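Local coordinates for periplasmic cell division protein (SufI) (Aquifex aeolicus, PDB 6SYY) that probably oxidises its substrates as a multicopper oxidase (McoA), using four bound copper ions and most likely passing the electrons on to dioxygen, at residues 129-134 and 520-525; 252-255 and 260-263; 405-410 and 445-450; 416-421 and 428-433. One frame throughout, in Å; residues are numbered along the deposited sequence.

The four contacts sample a protein built of cupredoxin-like domains. Contact 1 joins a loop of the N-terminal domain, between strands 117-120 and 141-143, to the C-terminal strand 520-525. The other three are nested inside the chain loop it closes. Contact 2 comes first among these, in the middle domain. Contact 3 follows in the C-terminal domain, and contact 4 lies inside the loop that contact 3 closes. Contacts 1 and 4 are close, their centres 9 Å apart, because strands 520-525 and 432-433 are neighbours in one sheet. The centres of contacts 1 and 2 are about 25 Å apart. Contact 2 touches contact 3 through Pro260 and Tyr450. Contacts 1 and 3 each border copper-binding histidines.

Contact 1 of 4, residues 129-134 and 520-525; sequences DGHPYY and MVNYRV
Asn522 has CG anti to its carbonyl carbon (chi1 -61°), and His131 has CG anti to its backbone N (chi1 -169°). These torsions bring the amide and the imidazole together. The contact bridges the N-terminal and C-terminal cupredoxin-like domains, beside the trinuclear copper cluster that multicopper oxidases hold between them. His131 NE2 donates to Asn522 OD1 over 2.9 Å, almost straight at 165°. The bond lies in the imidazole plane, but NE2 is tilted from the carbonyl plane of the amide. Asn522 ND2 donates within its own amide plane to Tyr133 OH at 2.8 Å, and also to Lys428 O. Tyr133 OH is bonded in turn to Tyr418 O. Were Asn522 an alanine, His131 NE2 would probably be left without its acceptor and Tyr133 OH without the ND2 donor. The other imidazole nitrogen, ND1, accepts from Tyr133 N at 3.0 Å. His131 CE1 sits over the centre of the Tyr133 ring. On the copper side the packing is apolar. The side chain of Met520 is about 4 Å from that of the copper ligand His508, and that of Pro132 about 4 Å from that of the copper ligand His161. Pro132 CG meets Met520 SD at 4.4 Å.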
loop_
_atom_site.group_PDB
_atom_site.type_symbol
_atom_site.label_atom_id
_atom_site.label_comp_id
_atom_site.label_asym_id
_atom_site.label_seq_id
_atom_site.Cartn_x
_atom_site.Cartn_y
_atom_site.Cartn_z
ATOM N N ASP A 129 1.336 15.481 -5.285
ATOM C CA ASP A 129 0.956 14.080 -5.155
ATOM C C ASP A 129 2.039 13.120 -5.633
ATOM O O ASP A 129 2.089 11.974 -5.169
ATOM C CB ASP A 129 -0.340 13.827 -5.937
ATOM C CG ASP A 129 -0.773 12.375 -5.909
ATOM O OD1 ASP A 129 -0.928 11.816 -4.801
ATOM O OD2 ASP A 129 -0.968 11.796 -6.999
ATOM N N GLY A 130 2.907 13.556 -6.541
ATOM C CA GLY A 130 3.934 12.680 -7.069
ATOM C C GLY A 130 3.542 12.041 -8.385
ATOM O O GLY A 130 3.620 10.821 -8.545
ATOM N N HIS A 131 3.119 12.863 -9.332
ATOM C CA HIS A 131 2.736 12.395 -10.653
ATOM C C HIS A 131 3.977 12.230 -11.530
ATOM O O HIS A 131 4.946 12.981 -11.390
ATOM C CB HIS A 131 1.763 13.383 -11.294
ATOM C CG HIS A 131 1.104 12.873 -12.537
ATOM N ND1 HIS A 131 1.738 12.850 -13.760
ATOM C CD2 HIS A 131 -0.137 12.374 -12.749
ATOM C CE1 HIS A 131 0.920 12.350 -14.670
ATOM N NE2 HIS A 131 -0.226 12.061 -14.084
ATOM N N PRO A 132 3.976 11.246 -12.438
ATOM C CA PRO A 132 5.168 11.025 -13.276
ATOM C C PRO A 132 5.586 12.234 -14.099
ATOM O O PRO A 132 6.776 12.361 -14.415
ATOM C CB PRO A 132 4.748 9.854 -14.175
ATOM C CG PRO A 132 3.689 9.160 -13.427
ATOM C CD PRO A 132 2.959 10.198 -12.639
ATOM N N TYR A 133 4.651 13.123 -14.460
ATOM C CA TYR A 133 5.017 14.316 -15.223
ATOM C C TYR A 133 6.048 15.162 -14.489
ATOM O O TYR A 133 6.841 15.861 -15.126
ATOM C CB TYR A 133 3.784 15.175 -15.519
ATOM C CG TYR A 133 2.765 14.551 -16.446
ATOM C CD1 TYR A 133 3.103 13.484 -17.267
ATOM C CD2 TYR A 133 1.466 15.036 -16.501
ATOM C CE1 TYR A 133 2.172 12.911 -18.112
ATOM C CE2 TYR A 133 0.528 14.472 -17.345
ATOM C CZ TYR A 133 0.887 13.410 -18.149
ATOM O OH TYR A 133 -0.045 12.840 -18.989
ATOM N N TYR A 134 6.051 15.112 -13.157
ATOM C CA TYR A 134 6.895 15.958 -12.328
ATOM C C TYR A 134 8.185 15.277 -11.898
ATOM O O TYR A 134 8.936 15.851 -11.103
ATOM C CB TYR A 134 6.117 16.419 -11.095
ATOM C CG TYR A 134 5.059 17.425 -11.441
ATOM C CD1 TYR A 134 5.406 18.728 -11.776
ATOM C CD2 TYR A 134 3.718 17.078 -11.456
ATOM C CE1 TYR A 134 4.448 19.663 -12.106
ATOM C CE2 TYR A 134 2.746 18.008 -11.788
ATOM C CZ TYR A 134 3.119 19.300 -12.112
ATOM O OH TYR A 134 2.167 20.237 -12.447
ATOM N N MET A 520 -1.960 2.461 -17.107
ATOM C CA MET A 520 -2.054 3.685 -16.323
ATOM C C MET A 520 -2.624 4.780 -17.212
ATOM O O MET A 520 -2.210 4.915 -18.367
ATOM C CB MET A 520 -0.663 4.065 -15.791
ATOM C CG MET A 520 -0.511 5.468 -15.262
ATOM S SD MET A 520 1.157 5.719 -14.613
ATOM C CE MET A 520 2.160 4.975 -15.897
ATOM N N VAL A 521 -3.590 5.537 -16.687
ATOM C CA VAL A 521 -4.190 6.664 -17.396
ATOM C C VAL A 521 -4.370 7.820 -16.418
ATOM O O VAL A 521 -4.267 7.658 -15.202
ATOM C CB VAL A 521 -5.552 6.315 -18.039
ATOM C CG1 VAL A 521 -5.392 5.291 -19.144
ATOM C CG2 VAL A 521 -6.530 5.827 -16.979
ATOM N N ASN A 522 -4.642 8.997 -16.972
ATOM C CA ASN A 522 -5.077 10.140 -16.185
ATOM C C ASN A 522 -6.597 10.211 -16.182
ATOM O O ASN A 522 -7.262 9.778 -17.127
ATOM C CB ASN A 522 -4.535 11.461 -16.745
ATOM C CG ASN A 522 -3.020 11.540 -16.749
ATOM O OD1 ASN A 522 -2.351 11.106 -15.815
ATOM N ND2 ASN A 522 -2.471 12.120 -17.809
ATOM N N TYR A 523 -7.145 10.771 -15.110
ATOM C CA TYR A 523 -8.491 11.318 -15.137
ATOM C C TYR A 523 -8.436 12.699 -14.500
ATOM O O TYR A 523 -7.456 13.062 -13.845
ATOM C CB TYR A 523 -9.523 10.403 -14.443
ATOM C CG TYR A 523 -9.454 10.372 -12.936
ATOM C CD1 TYR A 523 -10.316 11.145 -12.168
ATOM C CD2 TYR A 523 -8.540 9.561 -12.276
ATOM C CE1 TYR A 523 -10.264 11.120 -10.783
ATOM C CE2 TYR A 523 -8.481 9.525 -10.890
ATOM C CZ TYR A 523 -9.346 10.309 -10.150
ATOM O OH TYR A 523 -9.304 10.284 -8.773
ATOM N N ARG A 524 -9.485 13.482 -14.726
ATOM C CA ARG A 524 -9.490 14.889 -14.355
ATOM C C ARG A 524 -10.693 15.194 -13.477
ATOM O O ARG A 524 -11.795 14.700 -13.730
ATOM C CB ARG A 524 -9.510 15.780 -15.600
ATOM C CG ARG A 524 -9.402 17.267 -15.328
ATOM C CD ARG A 524 -9.555 18.048 -16.631
ATOM N NE ARG A 524 -9.798 19.471 -16.409
ATOM C CZ ARG A 524 -8.976 20.439 -16.798
ATOM N NH1 ARG A 524 -7.853 20.141 -17.439
ATOM N NH2 ARG A 524 -9.281 21.706 -16.551
ATOM N N VAL A 525 -10.474 16.001 -12.443
ATOM C CA VAL A 525 -11.552 16.559 -11.631
ATOM C C VAL A 525 -11.387 18.071 -11.633
ATOM O O VAL A 525 -10.334 18.581 -11.232
ATOM C CB VAL A 525 -11.551 16.024 -10.190
ATOM C CG1 VAL A 525 -12.785 16.530 -9.449
ATOM C CG2 VAL A 525 -11.484 14.504 -10.178
#

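Contact 2 of 4, residues 252-255 and 260-263; sequences ILNG and PYRL
The Tyr261 ring meets the Asn254 amide at its edge, not over a face. Asn254 CG and ND2 lie near the ring plane, beside the CD1-CE1 side. The amide and ring planes are 61° apart. Asn254 ND2 is 3.3 Å from Tyr261 CD1, and Asn254 OD1 is 3.5 Å from Tyr261 CE1. Neither is a hydrogen bond. The amide is gripped by other groups instead. ND2 donates to Val295 O and Arg259 O, and OD1 accepts from Ser256 N, the pattern of an Asx turn. Ser256 OG is hydrogen-bonded to Tyr261 OH, so one short loop holds both polar ends. Asn254 ND2 also lies 3.9 Å from Pro260 CA.

The two segments form a beta-arch in the middle cupredoxin-like domain. Strands 247-254 and 261-267 follow each other through a short loop but do not pair. They face each other through their side chains, and the CA atoms of Ile252 and Leu263 are 10.0 Å apart. These two residues reach toward each other tip to tip. Ile252 has CG2 anti to its backbone N, and this branch comes to 4.0 Å from Leu263 CD1. Ile252 CD1 approaches the same methyl, at 4.1 Å from Leu263 CD1. Ile205 of strand 200-208 and Val295 of strand 293-295 both pack on Tyr261 and Leu263, and Ile205 also on Ile252.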
loop_
_atom_site.group_PDB
_atom_site.type_symbol
_atom_site.label_atom_id
_atom_site.label_comp_id
_atom_site.label_asym_id
_atom_site.label_seq_id
_atom_site.Cartn_x
_atom_site.Cartn_y
_atom_site.Cartn_z
ATOM N N ILE A 252 -0.288 -4.286 8.116
ATOM C CA ILE A 252 0.243 -5.091 7.023
ATOM C C ILE A 252 0.223 -4.256 5.751
ATOM O O ILE A 252 -0.828 -3.757 5.338
ATOM C CB ILE A 252 -0.554 -6.389 6.851
ATOM C CG1 ILE A 252 -0.503 -7.212 8.142
ATOM C CG2 ILE A 252 -0.009 -7.178 5.671
ATOM C CD1 ILE A 252 -1.463 -8.366 8.163
ATOM N N LEU A 253 1.387 -4.091 5.138
ATOM C CA LEU A 253 1.526 -3.360 3.887
ATOM C C LEU A 253 2.171 -4.292 2.877
ATOM O O LEU A 253 3.299 -4.753 3.087
ATOM C CB LEU A 253 2.364 -2.091 4.078
ATOM C CG LEU A 253 2.486 -1.126 2.896
ATOM C CD1 LEU A 253 2.727 0.281 3.411
ATOM C CD2 LEU A 253 3.603 -1.527 1.947
ATOM N N ASN A 254 1.454 -4.581 1.796
ATOM C CA ASN A 254 2.009 -5.390 0.715
ATOM C C ASN A 254 2.855 -4.475 -0.154
ATOM O O ASN A 254 2.330 -3.696 -0.953
ATOM C CB ASN A 254 0.906 -6.061 -0.093
ATOM C CG ASN A 254 1.448 -7.029 -1.123
ATOM O OD1 ASN A 254 2.621 -6.967 -1.496
ATOM N ND2 ASN A 254 0.594 -7.932 -1.592
ATOM N N GLY A 255 4.173 -4.563 0.011
ATOM C CA GLY A 255 5.097 -3.773 -0.775
ATOM C C GLY A 255 5.743 -4.589 -1.872
ATOM O O GLY A 255 6.831 -4.257 -2.346
ATOM N N PRO A 260 0.196 -11.145 -4.601
ATOM C CA PRO A 260 -0.772 -10.998 -3.513
ATOM C C PRO A 260 -0.593 -12.098 -2.477
ATOM O O PRO A 260 -0.061 -13.174 -2.755
ATOM C CB PRO A 260 -2.120 -11.141 -4.232
ATOM C CG PRO A 260 -1.827 -12.119 -5.323
ATOM C CD PRO A 260 -0.385 -11.859 -5.752
ATOM N N TYR A 261 -1.057 -11.810 -1.266
ATOM C CA TYR A 261 -0.954 -12.746 -0.156
ATOM C C TYR A 261 -2.333 -13.076 0.393
ATOM O O TYR A 261 -3.215 -12.214 0.450
ATOM C CB TYR A 261 -0.083 -12.186 0.972
ATOM C CG TYR A 261 1.310 -11.854 0.521
ATOM C CD1 TYR A 261 1.598 -10.616 -0.042
ATOM C CD2 TYR A 261 2.333 -12.776 0.644
ATOM C CE1 TYR A 261 2.867 -10.304 -0.464
ATOM C CE2 TYR A 261 3.609 -12.472 0.224
ATOM C CZ TYR A 261 3.868 -11.237 -0.332
ATOM O OH TYR A 261 5.137 -10.933 -0.755
ATOM N N ARG A 262 -2.505 -14.329 0.796
ATOM C CA ARG A 262 -3.675 -14.776 1.546
ATOM C C ARG A 262 -3.140 -15.228 2.901
ATOM O O ARG A 262 -2.598 -16.330 3.024
ATOM C CB ARG A 262 -4.416 -15.890 0.806
ATOM C CG ARG A 262 -5.740 -16.290 1.441
ATOM C CD ARG A 262 -6.481 -17.354 0.629
ATOM N NE ARG A 262 -6.948 -16.865 -0.669
ATOM C CZ ARG A 262 -8.102 -16.230 -0.866
ATOM N NH1 ARG A 262 -8.915 -15.989 0.152
ATOM N NH2 ARG A 262 -8.441 -15.829 -2.085
ATOM N N LEU A 263 -3.275 -14.372 3.914
ATOM C CA LEU A 263 -2.578 -14.540 5.185
ATOM C C LEU A 263 -3.495 -15.123 6.250
ATOM O O LEU A 263 -4.623 -14.650 6.432
ATOM C CB LEU A 263 -2.025 -13.202 5.670
ATOM C CG LEU A 263 -1.123 -12.474 4.683
ATOM C CD1 LEU A 263 -0.749 -11.131 5.253
ATOM C CD2 LEU A 263 0.117 -13.301 4.379
#

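Contact 3 of 4, residues 405-410 and 445-450; sequences MVFTIN and NNTGMY
This contact belongs to the second shell of the mononuclear (type 1) copper site, whose ligands are His451, Cys509 and His514. Loop 445-450 leads straight into His451, and the Phe407 side chain, from strand 407-409, packs on this loop. The Phe407 ring is crossed obliquely by Thr447. Phe407 CE1 is 3.8 Å from Thr447 CB, and Phe407 CD1 is 3.9 Å from Thr447 CG2. Further round, Phe407 CZ is 4.1 Å from Met449 CB. Phe407 also meets His451 edge-to-face and touches the ring of His514. Asn445 shapes the loop. Its OD1 accepts from Thr447 N at 2.9 Å, an Asx turn. Thr447 OG1 donates to Asn445 OD1 at 2.6 Å, in the carbonyl plane and on a lone pair. Asn445 ND2 donates to Met449 O at 2.8 Å, nearly straight at 177°. With chi1 at 73°, Thr447 OG1 sits between the backbone N and the carbonyl carbon, and also bonds His451 NE2. With a valine at Thr447, His451 NE2 would probably lose this partner and the imidazole be less firmly oriented. The chemistry is divided: apolar carbon packs round the copper histidines, while a threonine hydroxyl, fixed by Asn445, probably helps to orient one of them, His451.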
loop_
_atom_site.group_PDB
_atom_site.type_symbol
_atom_site.label_atom_id
_atom_site.label_comp_id
_atom_site.label_asym_id
_atom_site.label_seq_id
_atom_site.Cartn_x
_atom_site.Cartn_y
_atom_site.Cartn_z
ATOM N N MET A 405 -0.553 -9.179 -25.610
ATOM C CA MET A 405 0.332 -9.232 -24.443
ATOM C C MET A 405 0.649 -7.843 -23.894
ATOM O O MET A 405 1.748 -7.598 -23.392
ATOM C CB MET A 405 1.635 -9.980 -24.749
ATOM C CG MET A 405 1.467 -11.450 -25.091
ATOM S SD MET A 405 3.049 -12.318 -25.049
ATOM C CE MET A 405 4.090 -11.203 -25.993
ATOM N N VAL A 406 -0.303 -6.917 -23.987
ATOM C CA VAL A 406 -0.178 -5.593 -23.382
ATOM C C VAL A 406 -1.515 -5.262 -22.737
ATOM O O VAL A 406 -2.538 -5.208 -23.427
ATOM C CB VAL A 406 0.201 -4.505 -24.405
ATOM C CG1 VAL A 406 0.298 -3.153 -23.719
ATOM C CG2 VAL A 406 1.507 -4.847 -25.110
ATOM N N PHE A 407 -1.515 -5.040 -21.424
ATOM C CA PHE A 407 -2.759 -4.795 -20.708
ATOM C C PHE A 407 -3.269 -3.387 -20.977
ATOM O O PHE A 407 -2.496 -2.424 -20.984
ATOM C CB PHE A 407 -2.569 -4.998 -19.208
ATOM C CG PHE A 407 -2.415 -6.432 -18.804
ATOM C CD1 PHE A 407 -3.408 -7.355 -19.092
ATOM C CD2 PHE A 407 -1.286 -6.856 -18.120
ATOM C CE1 PHE A 407 -3.272 -8.680 -18.717
ATOM C CE2 PHE A 407 -1.141 -8.179 -17.745
ATOM C CZ PHE A 407 -2.136 -9.092 -18.041
ATOM N N THR A 408 -4.580 -3.269 -21.187
ATOM C CA THR A 408 -5.202 -2.011 -21.574
ATOM C C THR A 408 -6.254 -1.587 -20.560
ATOM O O THR A 408 -6.816 -2.404 -19.824
ATOM C CB THR A 408 -5.864 -2.105 -22.955
ATOM O OG1 THR A 408 -6.941 -3.055 -22.908
ATOM C CG2 THR A 408 -4.850 -2.520 -24.009
ATOM N N ILE A 409 -6.516 -0.286 -20.551
ATOM C CA ILE A 409 -7.597 0.317 -19.785
ATOM C C ILE A 409 -8.464 1.057 -20.792
ATOM O O ILE A 409 -8.034 2.068 -21.362
ATOM C CB ILE A 409 -7.078 1.263 -18.694
ATOM C CG1 ILE A 409 -6.195 0.506 -17.701
ATOM C CG2 ILE A 409 -8.230 1.923 -17.969
ATOM C CD1 ILE A 409 -5.486 1.408 -16.708
ATOM N N ASN A 410 -9.673 0.550 -21.026
ATOM C CA ASN A 410 -10.576 1.102 -22.033
ATOM C C ASN A 410 -9.870 1.232 -23.381
ATOM O O ASN A 410 -9.950 2.256 -24.065
ATOM C CB ASN A 410 -11.156 2.440 -21.574
ATOM C CG ASN A 410 -12.291 2.267 -20.577
ATOM O OD1 ASN A 410 -12.671 1.148 -20.243
ATOM N ND2 ASN A 410 -12.834 3.378 -20.097
ATOM N N ASN A 445 -12.818 -6.848 -15.717
ATOM C CA ASN A 445 -11.550 -7.505 -16.034
ATOM C C ASN A 445 -11.809 -8.623 -17.038
ATOM O O ASN A 445 -12.260 -9.709 -16.672
ATOM C CB ASN A 445 -10.896 -8.039 -14.765
ATOM C CG ASN A 445 -9.530 -8.650 -15.021
ATOM O OD1 ASN A 445 -9.026 -8.635 -16.148
ATOM N ND2 ASN A 445 -8.913 -9.179 -13.967
ATOM N N ASN A 446 -11.504 -8.362 -18.309
ATOM C CA ASN A 446 -11.610 -9.361 -19.364
ATOM C C ASN A 446 -10.280 -10.050 -19.650
ATOM O O ASN A 446 -10.097 -10.599 -20.743
ATOM C CB ASN A 446 -12.158 -8.727 -20.643
ATOM C CG ASN A 446 -13.602 -8.290 -20.506
ATOM O OD1 ASN A 446 -14.407 -8.956 -19.849
ATOM N ND2 ASN A 446 -13.939 -7.164 -21.126
ATOM N N THR A 447 -9.350 -10.033 -18.699
ATOM C CA THR A 447 -8.052 -10.671 -18.871
ATOM C C THR A 447 -7.945 -11.897 -17.977
ATOM O O THR A 447 -8.798 -12.156 -17.122
ATOM C CB THR A 447 -6.911 -9.697 -18.559
ATOM O OG1 THR A 447 -6.833 -9.492 -17.145
ATOM C CG2 THR A 447 -7.150 -8.363 -19.245
ATOM N N GLY A 448 -6.875 -12.655 -18.187
ATOM C CA GLY A 448 -6.627 -13.852 -17.418
ATOM C C GLY A 448 -5.913 -13.637 -16.107
ATOM O O GLY A 448 -5.653 -14.604 -15.384
ATOM N N MET A 449 -5.590 -12.393 -15.768
ATOM C CA MET A 449 -4.826 -12.086 -14.572
ATOM C C MET A 449 -5.602 -11.119 -13.691
ATOM O O MET A 449 -6.401 -10.314 -14.176
ATOM C CB MET A 449 -3.456 -11.490 -14.931
ATOM C CG MET A 449 -2.541 -11.307 -13.740
ATOM S SD MET A 449 -0.807 -11.399 -14.179
ATOM C CE MET A 449 -0.076 -11.399 -12.548
ATOM N N TYR A 450 -5.375 -11.214 -12.386
ATOM C CA TYR A 450 -5.970 -10.253 -11.479
ATOM C C TYR A 450 -5.240 -8.917 -11.586
ATOM O O TYR A 450 -4.082 -8.840 -12.009
ATOM C CB TYR A 450 -5.934 -10.776 -10.041
ATOM C CG TYR A 450 -4.748 -10.297 -9.236
ATOM C CD1 TYR A 450 -4.873 -9.234 -8.349
ATOM C CD2 TYR A 450 -3.504 -10.904 -9.362
ATOM C CE1 TYR A 450 -3.793 -8.792 -7.608
ATOM C CE2 TYR A 450 -2.415 -10.465 -8.623
ATOM C CZ TYR A 450 -2.566 -9.406 -7.750
ATOM O OH TYR A 450 -1.494 -8.961 -7.006
#

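Contact 4 of 4, residues 416-421 and 428-433; sequences DGYANP and KVLFEQ
Lys428 lays its extended side chain across one face of the Tyr418 ring, and the two run at an oblique angle to each other. Lys428 CG is 4.0 Å from the ring centroid and 23° off the ring normal, a CH-pi contact set toward the CE2 rim. Further along, Lys428 CE is 3.7 Å from Tyr418 CZ. The lysine has CG anti to its backbone N (chi1 -180°) and stays straight beyond it, which carries the ammonium past the ring to the backbone of the other segment. There NZ donates to Asp416 O at 2.9 Å, nearly along the C=O axis. NZ also forms a salt bridge with Glu412 OE2, while Tyr418 OH is bonded to Glu412 OE1. One carboxylate thus ties the ends of both side chains.

Leu430 meets the tyrosine at its hydroxyl end: Leu430 CB is 3.5 Å from Tyr418 OH. Leu430 N lies at the ring edge but makes no bond to the hydroxyl. Beside the lysine chain, Gly417 has a positive phi of 105°, and a CB there would run into Lys428 CD. A water joins the backbones as well. It donates to Gly417 O at 2.9 Å and accepts from Lys428 N at 2.7 Å.

Segment 416-421 lies in the long connection between strands 407-409 and 432-433 of the C-terminal cupredoxin-like domain, and segment 428-433 leads into strand 432-433 and includes it. Tyr418 packs on Val521 and Asn522 of strand 520-525, Leu430 N pairs with Asn522 O, and strand 432-433 runs parallel to 520-525 at the edge of its sheet.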
loop_
_atom_site.group_PDB
_atom_site.type_symbol
_atom_site.label_atom_id
_atom_site.label_comp_id
_atom_site.label_asym_id
_atom_site.label_seq_id
_atom_site.Cartn_x
_atom_site.Cartn_y
_atom_site.Cartn_z
ATOM N N ASP A 416 -0.561 5.817 -25.170
ATOM C CA ASP A 416 -1.590 6.209 -26.136
ATOM C C ASP A 416 -2.036 7.651 -25.918
ATOM O O ASP A 416 -3.224 7.943 -25.802
ATOM C CB ASP A 416 -2.775 5.254 -26.055
ATOM C CG ASP A 416 -2.461 3.883 -26.619
ATOM O OD1 ASP A 416 -2.040 3.798 -27.791
ATOM O OD2 ASP A 416 -2.624 2.888 -25.888
ATOM N N GLY A 417 -1.078 8.575 -25.852
ATOM C CA GLY A 417 -1.369 9.988 -25.751
ATOM C C GLY A 417 -1.155 10.594 -24.381
ATOM O O GLY A 417 -1.158 11.825 -24.261
ATOM N N TYR A 418 -0.971 9.772 -23.348
ATOM C CA TYR A 418 -0.801 10.279 -21.992
ATOM C C TYR A 418 0.649 10.597 -21.644
ATOM O O TYR A 418 0.898 11.456 -20.791
ATOM C CB TYR A 418 -1.332 9.260 -20.975
ATOM C CG TYR A 418 -2.798 8.923 -21.116
ATOM C CD1 TYR A 418 -3.218 7.865 -21.917
ATOM C CD2 TYR A 418 -3.764 9.653 -20.438
ATOM C CE1 TYR A 418 -4.559 7.557 -22.044
ATOM C CE2 TYR A 418 -5.107 9.352 -20.558
ATOM C CZ TYR A 418 -5.499 8.304 -21.360
ATOM O OH TYR A 418 -6.837 8.011 -21.476
ATOM N N ALA A 419 1.610 9.941 -22.295
ATOM C CA ALA A 419 2.971 9.905 -21.767
ATOM C C ALA A 419 3.671 11.254 -21.883
ATOM O O ALA A 419 4.417 11.646 -20.979
ATOM C CB ALA A 419 3.779 8.820 -22.477
ATOM N N ASN A 420 3.461 11.976 -22.981
ATOM C CA ASN A 420 4.205 13.205 -23.263
ATOM C C ASN A 420 3.241 14.315 -23.662
ATOM O O ASN A 420 3.156 14.694 -24.836
ATOM C CB ASN A 420 5.256 12.965 -24.348
ATOM C CG ASN A 420 4.673 12.310 -25.588
ATOM O OD1 ASN A 420 3.657 11.616 -25.517
ATOM N ND2 ASN A 420 5.309 12.536 -26.733
ATOM N N PRO A 421 2.514 14.877 -22.700
ATOM C CA PRO A 421 1.526 15.907 -23.034
ATOM C C PRO A 421 2.187 17.178 -23.540
ATOM O O PRO A 421 3.279 17.555 -23.106
ATOM C CB PRO A 421 0.805 16.151 -21.703
ATOM C CG PRO A 421 1.808 15.772 -20.667
ATOM C CD PRO A 421 2.588 14.630 -21.249
ATOM N N LYS A 428 -4.027 14.577 -21.792
ATOM C CA LYS A 428 -5.106 13.646 -22.084
ATOM C C LYS A 428 -5.616 13.028 -20.789
ATOM O O LYS A 428 -4.837 12.687 -19.894
ATOM C CB LYS A 428 -4.622 12.558 -23.048
ATOM C CG LYS A 428 -5.681 11.537 -23.415
ATOM C CD LYS A 428 -5.221 10.590 -24.515
ATOM C CE LYS A 428 -6.289 9.528 -24.783
ATOM N NZ LYS A 428 -6.021 8.714 -26.003
ATOM N N VAL A 429 -6.936 12.918 -20.673
ATOM C CA VAL A 429 -7.571 12.250 -19.545
ATOM C C VAL A 429 -8.545 11.222 -20.098
ATOM O O VAL A 429 -9.186 11.452 -21.130
ATOM C CB VAL A 429 -8.297 13.238 -18.604
ATOM C CG1 VAL A 429 -7.301 14.185 -17.953
ATOM C CG2 VAL A 429 -9.376 14.014 -19.355
ATOM N N LEU A 430 -8.641 10.076 -19.419
ATOM C CA LEU A 430 -9.597 9.061 -19.839
ATOM C C LEU A 430 -11.025 9.558 -19.671
ATOM O O LEU A 430 -11.876 9.330 -20.537
ATOM C CB LEU A 430 -9.382 7.775 -19.045
ATOM C CG LEU A 430 -10.231 6.594 -19.520
ATOM C CD1 LEU A 430 -9.830 6.191 -20.933
ATOM C CD2 LEU A 430 -10.132 5.410 -18.559
ATOM N N PHE A 431 -11.303 10.238 -18.564
ATOM C CA PHE A 431 -12.609 10.822 -18.323
ATOM C C PHE A 431 -12.423 12.026 -17.416
ATOM O O PHE A 431 -11.383 12.188 -16.769
ATOM C CB PHE A 431 -13.587 9.811 -17.702
ATOM C CG PHE A 431 -13.175 9.321 -16.344
ATOM C CD1 PHE A 431 -12.355 8.213 -16.214
ATOM C CD2 PHE A 431 -13.607 9.966 -15.198
ATOM C CE1 PHE A 431 -11.967 7.762 -14.970
ATOM C CE2 PHE A 431 -13.221 9.521 -13.948
ATOM C CZ PHE A 431 -12.402 8.416 -13.835
ATOM N N GLU A 432 -13.448 12.869 -17.372
ATOM C CA GLU A 432 -13.410 14.115 -16.626
ATOM C C GLU A 432 -14.667 14.228 -15.778
ATOM O O GLU A 432 -15.754 13.841 -16.215
ATOM C CB GLU A 432 -13.292 15.310 -17.578
ATOM C CG GLU A 432 -13.232 16.665 -16.909
ATOM C CD GLU A 432 -12.995 17.779 -17.907
ATOM O OE1 GLU A 432 -12.580 17.475 -19.045
ATOM O OE2 GLU A 432 -13.227 18.954 -17.560
ATOM N N GLN A 433 -14.512 14.749 -14.562
ATOM C CA GLN A 433 -15.624 14.946 -13.645
ATOM C C GLN A 433 -15.571 16.357 -13.073
ATOM O O GLN A 433 -14.522 17.007 -13.055
ATOM C CB GLN A 433 -15.604 13.918 -12.498
ATOM C CG GLN A 433 -15.597 12.467 -12.950
ATOM C CD GLN A 433 -16.881 12.064 -13.650
ATOM O OE1 GLN A 433 -17.905 12.740 -13.539
ATOM N NE2 GLN A 433 -16.832 10.955 -14.378
HETATM O O HOH W 1 -1.516 14.335 -22.883
#